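Local coordinates for fatty Acyl-Adenylate Ligase (Escherichia coli, PDB 3PBK), which belongs to the ANL superfamily of AMP-binding enzymes and is modelled with 5'-O-[(S)-(dodecanoyloxy)(hydroxy)phosphoryl]adenosine held in a pocket, at residues F278-C283 with A303-E308; L282-V287 with A319-Q324; L364-K369 with R466-W471. All blocks are in the same frame, centred on the assembly; numbering follows the deposited sequence.

Contact 1 of 3, residues F278-C283 with A303-E308. With 1ZZ (5'-O-[(S)-(dodecanoyloxy)(hydroxy)phosphoryl]adenosine), chain C.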
loop_
_atom_site.group_PDB
_atom_site.type_symbol
_atom_site.label_atom_id
_atom_site.label_comp_id
_atom_site.label_asym_id
_atom_site.label_seq_id
_atom_site.Cartn_x
_atom_site.Cartn_y
_atom_site.Cartn_z
ATOM N N PHE A 278 8.880 6.681 -0.653
ATOM C CA PHE A 278 8.829 8.127 -0.436
ATOM C C PHE A 278 8.746 8.513 1.037
ATOM O O PHE A 278 9.173 9.600 1.409
ATOM C CB PHE A 278 7.672 8.777 -1.213
ATOM C CG PHE A 278 6.317 8.521 -0.617
ATOM C CD1 PHE A 278 5.854 9.297 0.438
ATOM C CD2 PHE A 278 5.507 7.502 -1.113
ATOM C CE1 PHE A 278 4.607 9.062 0.999
ATOM C CE2 PHE A 278 4.255 7.258 -0.564
ATOM C CZ PHE A 278 3.802 8.039 0.498
ATOM N N GLY A 279 8.188 7.649 1.873
ATOM C CA GLY A 279 8.133 7.949 3.290
ATOM C C GLY A 279 9.525 8.176 3.841
ATOM O O GLY A 279 9.742 9.016 4.709
ATOM N N TYR A 280 10.476 7.410 3.323
ATOM C CA TYR A 280 11.864 7.501 3.760
ATOM C C TYR A 280 12.531 8.716 3.149
ATOM O O TYR A 280 13.261 9.443 3.818
ATOM C CB TYR A 280 12.641 6.226 3.393
ATOM C CG TYR A 280 12.337 5.037 4.291
ATOM C CD1 TYR A 280 12.970 4.882 5.522
ATOM C CD2 TYR A 280 11.409 4.067 3.910
ATOM C CE1 TYR A 280 12.688 3.789 6.348
ATOM C CE2 TYR A 280 11.118 2.968 4.737
ATOM C CZ TYR A 280 11.763 2.840 5.949
ATOM O OH TYR A 280 11.482 1.764 6.758
ATOM N N GLU A 281 12.273 8.932 1.870
ATOM C CA GLU A 281 12.869 10.050 1.162
ATOM C C GLU A 281 12.387 11.382 1.725
ATOM O O GLU A 281 13.190 12.276 1.976
ATOM C CB GLU A 281 12.564 9.946 -0.327
ATOM C CG GLU A 281 13.351 10.902 -1.181
ATOM C CD GLU A 281 12.615 12.203 -1.389
ATOM O OE1 GLU A 281 11.422 12.277 -1.005
ATOM O OE2 GLU A 281 13.230 13.146 -1.941
ATOM N N LEU A 282 11.078 11.506 1.929
ATOM C CA LEU A 282 10.499 12.695 2.534
ATOM C C LEU A 282 11.321 13.103 3.748
ATOM O O LEU A 282 11.738 14.247 3.863
ATOM C CB LEU A 282 9.061 12.421 2.969
ATOM C CG LEU A 282 7.919 13.366 2.568
ATOM C CD1 LEU A 282 6.923 13.442 3.701
ATOM C CD2 LEU A 282 8.396 14.752 2.234
ATOM N N CYS A 283 11.563 12.157 4.648
ATOM C CA CYS A 283 12.321 12.415 5.876
ATOM C C CYS A 283 13.694 13.044 5.676
ATOM O O CYS A 283 13.978 14.125 6.190
ATOM C CB CYS A 283 12.493 11.129 6.677
ATOM S SG CYS A 283 11.076 10.725 7.687
ATOM N N ALA A 303 13.180 -1.706 9.698
ATOM C CA ALA A 303 12.639 -0.640 8.855
ATOM C C ALA A 303 12.310 -1.186 7.460
ATOM O O ALA A 303 13.201 -1.421 6.644
ATOM C CB ALA A 303 13.620 0.521 8.766
ATOM N N GLY A 304 11.024 -1.396 7.201
ATOM C CA GLY A 304 10.588 -2.021 5.968
ATOM C C GLY A 304 10.266 -1.045 4.856
ATOM O O GLY A 304 9.840 0.085 5.106
ATOM N N ILE A 305 10.481 -1.480 3.618
ATOM C CA ILE A 305 10.148 -0.675 2.456
ATOM C C ILE A 305 9.469 -1.544 1.427
ATOM O O ILE A 305 9.934 -2.641 1.139
ATOM C CB ILE A 305 11.389 -0.082 1.785
ATOM C CG1 ILE A 305 12.381 0.436 2.824
ATOM C CG2 ILE A 305 10.992 1.004 0.814
ATOM C CD1 ILE A 305 13.527 -0.526 3.110
ATOM N N GLY A 306 8.373 -1.048 0.867
ATOM C CA GLY A 306 7.673 -1.746 -0.191
ATOM C C GLY A 306 6.565 -0.849 -0.692
ATOM O O GLY A 306 6.506 0.310 -0.291
ATOM N N ALA A 307 5.699 -1.386 -1.555
ATOM C CA ALA A 307 4.541 -0.676 -2.108
ATOM C C ALA A 307 4.788 -0.140 -3.524
ATOM O O ALA A 307 3.862 -0.040 -4.336
ATOM C CB ALA A 307 4.069 0.439 -1.176
ATOM N N GLU A 308 6.038 0.200 -3.814
ATOM C CA GLU A 308 6.411 0.738 -5.111
ATOM C C GLU A 308 7.844 0.322 -5.312
ATOM O O GLU A 308 8.494 -0.073 -4.347
ATOM C CB GLU A 308 6.287 2.264 -5.106
ATOM C CG GLU A 308 4.842 2.733 -4.985
ATOM C CD GLU A 308 4.715 4.194 -4.609
ATOM O OE1 GLU A 308 5.286 5.033 -5.346
ATOM O OE2 GLU A 308 4.035 4.500 -3.588
HETATM P P 1ZZ C . -1.274 -2.734 -2.776
HETATM C C1 1ZZ C . 4.109 -5.527 10.788
HETATM N N1 1ZZ C . 4.425 -3.070 -5.375
HETATM O O1 1ZZ C . 1.546 -2.089 -1.109
HETATM C C2 1ZZ C . 3.945 -6.091 9.402
HETATM N N2 1ZZ C . 5.598 -3.590 -3.569
HETATM O O2 1ZZ C . -0.487 -3.198 -1.402
HETATM C C3 1ZZ C . 3.994 -5.120 8.226
HETATM N N3 1ZZ C . 6.458 -2.815 -6.901
HETATM O O3 1ZZ C . -2.312 -3.758 -3.409
HETATM C C4 1ZZ C . 4.014 -5.791 6.839
HETATM N N4 1ZZ C . 8.491 -3.190 -5.850
HETATM O O4 1ZZ C . -1.975 -1.570 -2.570
HETATM C C5 1ZZ C . 4.482 -5.054 5.580
HETATM N N5 1ZZ C . 8.537 -3.797 -3.491
HETATM O O5 1ZZ C . -0.168 -2.494 -3.902
HETATM C C6 1ZZ C . 3.857 -5.617 4.330
HETATM O O6 1ZZ C . 2.192 -2.676 -5.373
HETATM C C7 1ZZ C . 4.620 -5.662 3.031
HETATM O O7 1ZZ C . 2.962 -3.733 -8.656
HETATM C C8 1ZZ C . 3.814 -5.564 1.755
HETATM O O8 1ZZ C . 1.321 -5.600 -7.244
HETATM C C9 1ZZ C . 4.148 -4.477 0.723
HETATM C C10 1ZZ C . 3.056 -3.630 0.120
HETATM C C11 1ZZ C . 1.691 -4.046 -0.218
HETATM C C12 1ZZ C . 0.960 -3.122 -1.072
HETATM C C13 1ZZ C . -0.036 -3.529 -4.842
HETATM C C14 1ZZ C . 1.055 -3.380 -5.910
HETATM C C15 1ZZ C . 1.854 -4.541 -6.532
HETATM C C16 1ZZ C . 2.890 -3.789 -7.255
HETATM C C17 1ZZ C . 3.284 -2.749 -6.263
HETATM C C18 1ZZ C . 4.337 -3.389 -4.085
HETATM C C19 1ZZ C . 6.492 -3.389 -4.622
HETATM C C20 1ZZ C . 5.820 -3.071 -5.701
HETATM C C21 1ZZ C . 7.813 -2.881 -6.923
HETATM C C22 1ZZ C . 7.814 -3.451 -4.650
#

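Contact 2 of 3, residues L282-V287 with A319-Q324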
loop_
_atom_site.group_PDB
_atom_site.type_symbol
_atom_site.label_atom_id
_atom_site.label_comp_id
_atom_site.label_asym_id
_atom_site.label_seq_id
_atom_site.Cartn_x
_atom_site.Cartn_y
_atom_site.Cartn_z
ATOM N N LEU A 282 11.078 11.506 1.929
ATOM C CA LEU A 282 10.499 12.695 2.534
ATOM C C LEU A 282 11.321 13.103 3.748
ATOM O O LEU A 282 11.738 14.247 3.863
ATOM C CB LEU A 282 9.061 12.421 2.969
ATOM C CG LEU A 282 7.919 13.366 2.568
ATOM C CD1 LEU A 282 6.923 13.442 3.701
ATOM C CD2 LEU A 282 8.396 14.752 2.234
ATOM N N CYS A 283 11.563 12.157 4.648
ATOM C CA CYS A 283 12.321 12.415 5.876
ATOM C C CYS A 283 13.694 13.044 5.676
ATOM O O CYS A 283 13.978 14.125 6.190
ATOM C CB CYS A 283 12.493 11.129 6.677
ATOM S SG CYS A 283 11.076 10.725 7.687
ATOM N N GLN A 284 14.553 12.342 4.953
ATOM C CA GLN A 284 15.921 12.799 4.747
ATOM C C GLN A 284 15.950 14.117 3.969
ATOM O O GLN A 284 16.854 14.928 4.129
ATOM C CB GLN A 284 16.751 11.689 4.078
ATOM C CG GLN A 284 18.021 12.144 3.390
ATOM C CD GLN A 284 17.799 12.406 1.917
ATOM O OE1 GLN A 284 16.915 11.808 1.293
ATOM N NE2 GLN A 284 18.595 13.303 1.350
ATOM N N ARG A 285 14.931 14.337 3.152
ATOM C CA ARG A 285 14.785 15.583 2.401
ATOM C C ARG A 285 14.454 16.776 3.307
ATOM O O ARG A 285 14.885 17.898 3.058
ATOM C CB ARG A 285 13.682 15.425 1.347
ATOM C CG ARG A 285 13.762 16.353 0.144
ATOM C CD ARG A 285 12.760 15.923 -0.927
ATOM N NE ARG A 285 11.423 16.463 -0.695
ATOM C CZ ARG A 285 10.293 15.866 -1.069
ATOM N NH1 ARG A 285 10.336 14.686 -1.677
ATOM N NH2 ARG A 285 9.117 16.443 -0.825
ATOM N N ARG A 286 13.692 16.532 4.363
ATOM C CA ARG A 286 13.188 17.632 5.159
ATOM C C ARG A 286 13.654 17.597 6.605
ATOM O O ARG A 286 13.013 18.171 7.484
ATOM C CB ARG A 286 11.666 17.679 5.075
ATOM C CG ARG A 286 11.177 17.939 3.660
ATOM C CD ARG A 286 9.669 17.941 3.572
ATOM N NE ARG A 286 9.066 19.018 4.345
ATOM C CZ ARG A 286 7.756 19.153 4.512
ATOM N NH1 ARG A 286 6.923 18.278 3.957
ATOM N NH2 ARG A 286 7.273 20.155 5.235
ATOM N N VAL A 287 14.784 16.945 6.849
ATOM C CA VAL A 287 15.326 16.873 8.201
ATOM C C VAL A 287 16.093 18.138 8.518
ATOM O O VAL A 287 16.633 18.786 7.621
ATOM C CB VAL A 287 16.288 15.677 8.368
ATOM C CG1 VAL A 287 17.544 15.890 7.537
ATOM C CG2 VAL A 287 16.650 15.483 9.828
ATOM N N ALA A 319 20.007 6.367 5.067
ATOM C CA ALA A 319 20.814 5.714 6.089
ATOM C C ALA A 319 21.990 6.592 6.450
ATOM O O ALA A 319 22.357 6.716 7.619
ATOM C CB ALA A 319 21.301 4.372 5.593
ATOM N N GLU A 320 22.581 7.187 5.420
ATOM C CA GLU A 320 23.707 8.092 5.580
ATOM C C GLU A 320 23.284 9.286 6.401
ATOM O O GLU A 320 24.060 9.811 7.190
ATOM C CB GLU A 320 24.217 8.573 4.218
ATOM C CG GLU A 320 25.175 7.617 3.545
ATOM C CD GLU A 320 26.364 7.296 4.424
ATOM O OE1 GLU A 320 26.899 8.231 5.058
ATOM O OE2 GLU A 320 26.757 6.110 4.492
ATOM N N CYS A 321 22.044 9.713 6.211
ATOM C CA CYS A 321 21.535 10.873 6.909
ATOM C C CYS A 321 21.354 10.598 8.405
ATOM O O CYS A 321 21.604 11.464 9.240
ATOM C CB CYS A 321 20.217 11.314 6.282
ATOM S SG CYS A 321 19.517 12.790 7.027
ATOM N N PHE A 322 20.936 9.388 8.746
ATOM C CA PHE A 322 20.611 9.097 10.131
ATOM C C PHE A 322 21.551 8.111 10.819
ATOM O O PHE A 322 21.221 7.544 11.865
ATOM C CB PHE A 322 19.168 8.632 10.234
ATOM C CG PHE A 322 18.196 9.612 9.685
ATOM C CD1 PHE A 322 17.740 10.654 10.466
ATOM C CD2 PHE A 322 17.750 9.505 8.387
ATOM C CE1 PHE A 322 16.848 11.565 9.968
ATOM C CE2 PHE A 322 16.856 10.414 7.877
ATOM C CZ PHE A 322 16.401 11.447 8.668
ATOM N N ARG A 323 22.727 7.910 10.246
ATOM C CA ARG A 323 23.735 7.188 10.983
ATOM C C ARG A 323 23.986 7.953 12.279
ATOM O O ARG A 323 24.040 7.356 13.347
ATOM C CB ARG A 323 25.026 7.027 10.177
ATOM C CG ARG A 323 26.150 6.376 10.979
ATOM C CD ARG A 323 27.427 6.169 10.169
ATOM N NE ARG A 323 27.345 4.991 9.314
ATOM C CZ ARG A 323 27.112 5.039 8.005
ATOM N NH1 ARG A 323 26.951 6.216 7.406
ATOM N NH2 ARG A 323 27.040 3.916 7.295
ATOM N N GLN A 324 24.101 9.275 12.186
ATOM C CA GLN A 324 24.439 10.109 13.349
ATOM C C GLN A 324 23.503 9.976 14.570
ATOM O O GLN A 324 23.903 10.269 15.698
ATOM C CB GLN A 324 24.581 11.579 12.943
ATOM C CG GLN A 324 23.359 12.149 12.244
ATOM C CD GLN A 324 23.602 13.536 11.661
ATOM O OE1 GLN A 324 24.040 14.450 12.362
ATOM N NE2 GLN A 324 23.312 13.697 10.371
#

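Contact 3 of 3, residues L364-K369 with R466-W471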
loop_
_atom_site.group_PDB
_atom_site.type_symbol
_atom_site.label_atom_id
_atom_site.label_comp_id
_atom_site.label_asym_id
_atom_site.label_seq_id
_atom_site.Cartn_x
_atom_site.Cartn_y
_atom_site.Cartn_z
ATOM N N LEU A 364 18.267 -5.692 -20.711
ATOM C CA LEU A 364 16.929 -5.755 -20.149
ATOM C C LEU A 364 15.894 -5.162 -21.119
ATOM O O LEU A 364 14.880 -5.783 -21.440
ATOM C CB LEU A 364 16.910 -4.978 -18.830
ATOM C CG LEU A 364 15.663 -5.070 -17.959
ATOM C CD1 LEU A 364 15.838 -6.215 -16.992
ATOM C CD2 LEU A 364 15.401 -3.767 -17.207
ATOM N N GLU A 365 16.159 -3.950 -21.584
ATOM C CA GLU A 365 15.240 -3.264 -22.475
ATOM C C GLU A 365 15.033 -4.018 -23.779
ATOM O O GLU A 365 13.905 -4.138 -24.243
ATOM C CB GLU A 365 15.732 -1.839 -22.742
ATOM C CG GLU A 365 15.790 -1.005 -21.468
ATOM C CD GLU A 365 16.278 0.432 -21.665
ATOM O OE1 GLU A 365 16.848 0.772 -22.739
ATOM O OE2 GLU A 365 16.093 1.222 -20.707
ATOM N N TYR A 366 16.112 -4.543 -24.355
ATOM C CA TYR A 366 16.058 -5.122 -25.699
ATOM C C TYR A 366 15.803 -6.638 -25.754
ATOM O O TYR A 366 15.226 -7.150 -26.719
ATOM C CB TYR A 366 17.315 -4.764 -26.494
ATOM C CG TYR A 366 17.376 -3.318 -26.973
ATOM C CD1 TYR A 366 18.003 -2.334 -26.209
ATOM C CD2 TYR A 366 16.828 -2.940 -28.195
ATOM C CE1 TYR A 366 18.070 -1.012 -26.645
ATOM C CE2 TYR A 366 16.895 -1.625 -28.641
ATOM C CZ TYR A 366 17.518 -0.660 -27.861
ATOM O OH TYR A 366 17.590 0.654 -28.289
ATOM N N GLN A 367 16.212 -7.355 -24.717
ATOM C CA GLN A 367 16.120 -8.817 -24.733
ATOM C C GLN A 367 15.392 -9.382 -23.513
ATOM O O GLN A 367 15.391 -10.593 -23.279
ATOM C CB GLN A 367 17.522 -9.423 -24.862
ATOM C CG GLN A 367 18.281 -8.868 -26.055
ATOM C CD GLN A 367 19.753 -9.210 -26.036
ATOM O OE1 GLN A 367 20.154 -10.249 -25.503
ATOM N NE2 GLN A 367 20.572 -8.342 -26.632
ATOM N N GLY A 368 14.771 -8.493 -22.747
ATOM C CA GLY A 368 14.053 -8.885 -21.550
ATOM C C GLY A 368 14.753 -9.891 -20.652
ATOM O O GLY A 368 14.122 -10.811 -20.141
ATOM N N LYS A 369 16.053 -9.709 -20.449
ATOM C CA LYS A 369 16.830 -10.578 -19.574
ATOM C C LYS A 369 17.689 -9.768 -18.603
ATOM O O LYS A 369 18.294 -8.769 -18.972
ATOM C CB LYS A 369 17.710 -11.524 -20.400
ATOM C CG LYS A 369 16.928 -12.518 -21.255
ATOM C CD LYS A 369 17.824 -13.246 -22.263
ATOM C CE LYS A 369 17.040 -14.338 -23.022
ATOM N NZ LYS A 369 17.875 -15.055 -24.052
ATOM N N ARG A 466 8.813 0.036 -30.368
ATOM C CA ARG A 466 9.250 -0.959 -31.346
ATOM C C ARG A 466 10.492 -1.695 -30.878
ATOM O O ARG A 466 11.568 -1.100 -30.756
ATOM C CB ARG A 466 9.525 -0.311 -32.707
ATOM C CG ARG A 466 8.271 0.040 -33.477
ATOM C CD ARG A 466 8.559 0.914 -34.687
ATOM N NE ARG A 466 7.366 1.668 -35.062
ATOM C CZ ARG A 466 7.126 2.147 -36.279
ATOM N NH1 ARG A 466 8.003 1.945 -37.256
ATOM N NH2 ARG A 466 6.006 2.824 -36.517
ATOM N N GLY A 467 10.343 -2.983 -30.595
ATOM C CA GLY A 467 11.498 -3.814 -30.330
ATOM C C GLY A 467 12.258 -3.605 -29.028
ATOM O O GLY A 467 13.221 -4.328 -28.769
ATOM N N ARG A 468 11.860 -2.634 -28.213
ATOM C CA ARG A 468 12.399 -2.566 -26.858
ATOM C C ARG A 468 11.472 -1.917 -25.836
ATOM O O ARG A 468 10.623 -1.096 -26.176
ATOM C CB ARG A 468 13.815 -1.967 -26.824
ATOM C CG ARG A 468 13.964 -0.529 -27.292
ATOM C CD ARG A 468 13.773 0.460 -26.159
ATOM N NE ARG A 468 14.977 0.911 -25.453
ATOM C CZ ARG A 468 15.665 2.012 -25.761
ATOM N NH1 ARG A 468 15.315 2.745 -26.811
ATOM N NH2 ARG A 468 16.712 2.373 -25.027
ATOM N N ASN A 469 11.631 -2.331 -24.584
ATOM C CA ASN A 469 10.834 -1.816 -23.485
ATOM C C ASN A 469 11.673 -0.896 -22.621
ATOM O O ASN A 469 12.826 -1.199 -22.347
ATOM C CB ASN A 469 10.326 -2.964 -22.610
ATOM C CG ASN A 469 9.807 -4.126 -23.419
ATOM O OD1 ASN A 469 8.852 -3.993 -24.196
ATOM N ND2 ASN A 469 10.434 -5.285 -23.239
ATOM N N ILE A 470 11.096 0.216 -22.178
ATOM C CA ILE A 470 11.779 1.100 -21.240
ATOM C C ILE A 470 10.981 1.237 -19.941
ATOM O O ILE A 470 9.769 1.428 -19.979
ATOM C CB ILE A 470 12.012 2.487 -21.868
ATOM C CG1 ILE A 470 12.728 2.328 -23.205
ATOM C CG2 ILE A 470 12.818 3.385 -20.939
ATOM C CD1 ILE A 470 12.978 3.633 -23.926
ATOM N N TRP A 471 11.653 1.130 -18.796
ATOM C CA TRP A 471 10.987 1.342 -17.510
ATOM C C TRP A 471 10.772 2.816 -17.182
ATOM O O TRP A 471 11.723 3.532 -16.899
ATOM C CB TRP A 471 11.750 0.646 -16.388
ATOM C CG TRP A 471 11.412 -0.794 -16.317
ATOM C CD1 TRP A 471 10.687 -1.417 -15.348
ATOM C CD2 TRP A 471 11.745 -1.794 -17.281
ATOM N NE1 TRP A 471 10.560 -2.748 -15.640
ATOM C CE2 TRP A 471 11.200 -3.009 -16.823
ATOM C CE3 TRP A 471 12.465 -1.786 -18.481
ATOM C CZ2 TRP A 471 11.349 -4.206 -17.520
ATOM C CZ3 TRP A 471 12.618 -2.977 -19.172
ATOM C CH2 TRP A 471 12.062 -4.172 -18.689
#

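Contact 1 of 3, residues F278-C283 with A303-E308
Tyr280 carries most of the contact between helix 277-285 and strand 302-305, and it does so through the outer part of its ring and its hydroxyl. Its CB only points toward the strand, and CG lies anti to the carbonyl carbon, beside the backbone N (chi1 -76°), so the ring leaves the helix and reaches the segment 303-308. Along one side of the ring CD2 and then CE2 run obliquely past Ile305, with CE2 3.4 Å from Ile305 CG1. At the edge on the other side, CE1 and OH come up against the methyl of Ala303, a residue small enough to let the phenol tip come in beside it: Tyr280 OH lies 3.2 Å from Ala303 CB. At the tip, OH donates a hydrogen bond to the carbonyl of Gly304, 2.9 Å from Tyr280 OH to Gly304 O. The hydroxyl sits well above the carbonyl plane, 49° out of it, although Gly304 O itself lies in the plane of the Tyr280 ring, at its edge.

The strand and helix belong to a beta-alpha-beta crossover: strand 272-275 leads into helix 277-285, and the chain returns as the parallel neighbour 302-305. Gly304 pairs through its backbone with Ser273 and Ala275 of that first strand. Trp261, Phe318 and Phe332 meet the Tyr280 ring edge-to-face, so a tyrosine suits a buried site that is aromatic at its walls and polar at its tip.

Nearer the ligand the contact thins to Phe278 and Glu308, where Glu308 OE2 lies at the ring edge, 4.1 Å from Phe278 CE2. Further along, Gly306 and Ala307 border 1ZZ: Gly306 has no side chain to press on ligand atom C9, and Ala307 N approaches the purine, 3.0 Å from 1ZZ N2.

Contact 2 of 3, residues L282-V287 with A319-Q324
Phe322 pushes its ring from the last turn of helix 312-322 into a hollow walled by Cys283, Gln284 and Val287, near the end of helix 277-285. The leading edge of the ring is set against the backbone of Cys283, with Phe322 CZ 4.3 Å from Cys283 C. To one side Phe322 CE2 meets the CB of Gln284, and to the other the ring comes tip to tip with Val287, whose CG2 is 3.9 Å from Phe322 CE1.

Cys321 makes the second, smaller bump. Its SG, anti to the backbone N (chi1 -178°), reaches CG1 of Val287 at 3.7 Å, so the two valine methyls divide the work, one against sulphur and one against ring. Cys321 CB meanwhile packs 3.7 Å from Gln284 CG. Gln284 bends at chi2, so its aliphatic part lines the interface while the amide leads away, which fits a residue at a partly exposed boundary. Leu262 and Leu292 add apolar cover to Phe322. This is the apolar side-by-side packing of helices from successive beta-alpha units on one face of a sheet, here those that follow strands 272-275 and 302-305.

Contact 3 of 3, residues L364-K369 with R466-W471
Glu365 and Arg468 lie side by side at the heart of this contact, pointing the same way. The carboxylate takes a nearly straight hydrogen bond from the guanidinium, 2.8 Å from Arg468 NH2 to Glu365 OE1 at 160°, as part of a salt bridge. A weak second bond from Arg468 NE reaches the same oxygen, so OE1 is gripped twice. The main chains join as well: Asn469 N gives a straight bond (168°) to the carbonyl of Glu365, 2.9 Å from Asn469 N to Glu365 O, using an acceptor in the last turn of helix 361-367.

Tyr366 lies across the arginine, with Arg468 CB over one face of its ring, 3.7 Å from the ring centroid, in a CH-pi contact. Bent at chi2 and chi3, the arginine chain folds back so that its guanidinium lies between Tyr366 OH on one face and Ile470 CD1, 3.6 Å above the plane, on the other. A long, flexible, flat-ended side chain suits this slot. Leu364 packs on Trp471: its CD2 sits over the six-membered ring, 3.7 Å from the centroid.

In the next shell Arg361 pairs with Glu365 OE2, a second positive partner that probably helps to offset the buried charge, while the Phe529 carbonyl accepts from Arg468 NH2 and Thr456 weakly holds Trp471 NE1. Gly467, with positive phi, takes part in the turn between strands 463-465 and 468-470. The arrangement is a helix end docked on a beta-hairpin, and consistent with the ANL fold it joins the large N-terminal domain to the small C-terminal one.

Followed from the N terminus, helix 277-285 is the starting point of two closures. Contact 1 comes first, bringing the chain back at 303-308 and so bounding the crossover between two parallel strands. Contact 2 leaves from the last turn of the same helix, sharing Leu282 and Cys283, and closes further on at 319-324; the two loops therefore start together on one helix, the second closing later, after strand 302-305 has run into helix 312-322. Contact 3 opens only after both have closed. Its long loop, from 364-369 to 466-471, reaches a separate region, about 28 Å from contact 1 between centres, and links helix 361-367 to the hairpin 463-470.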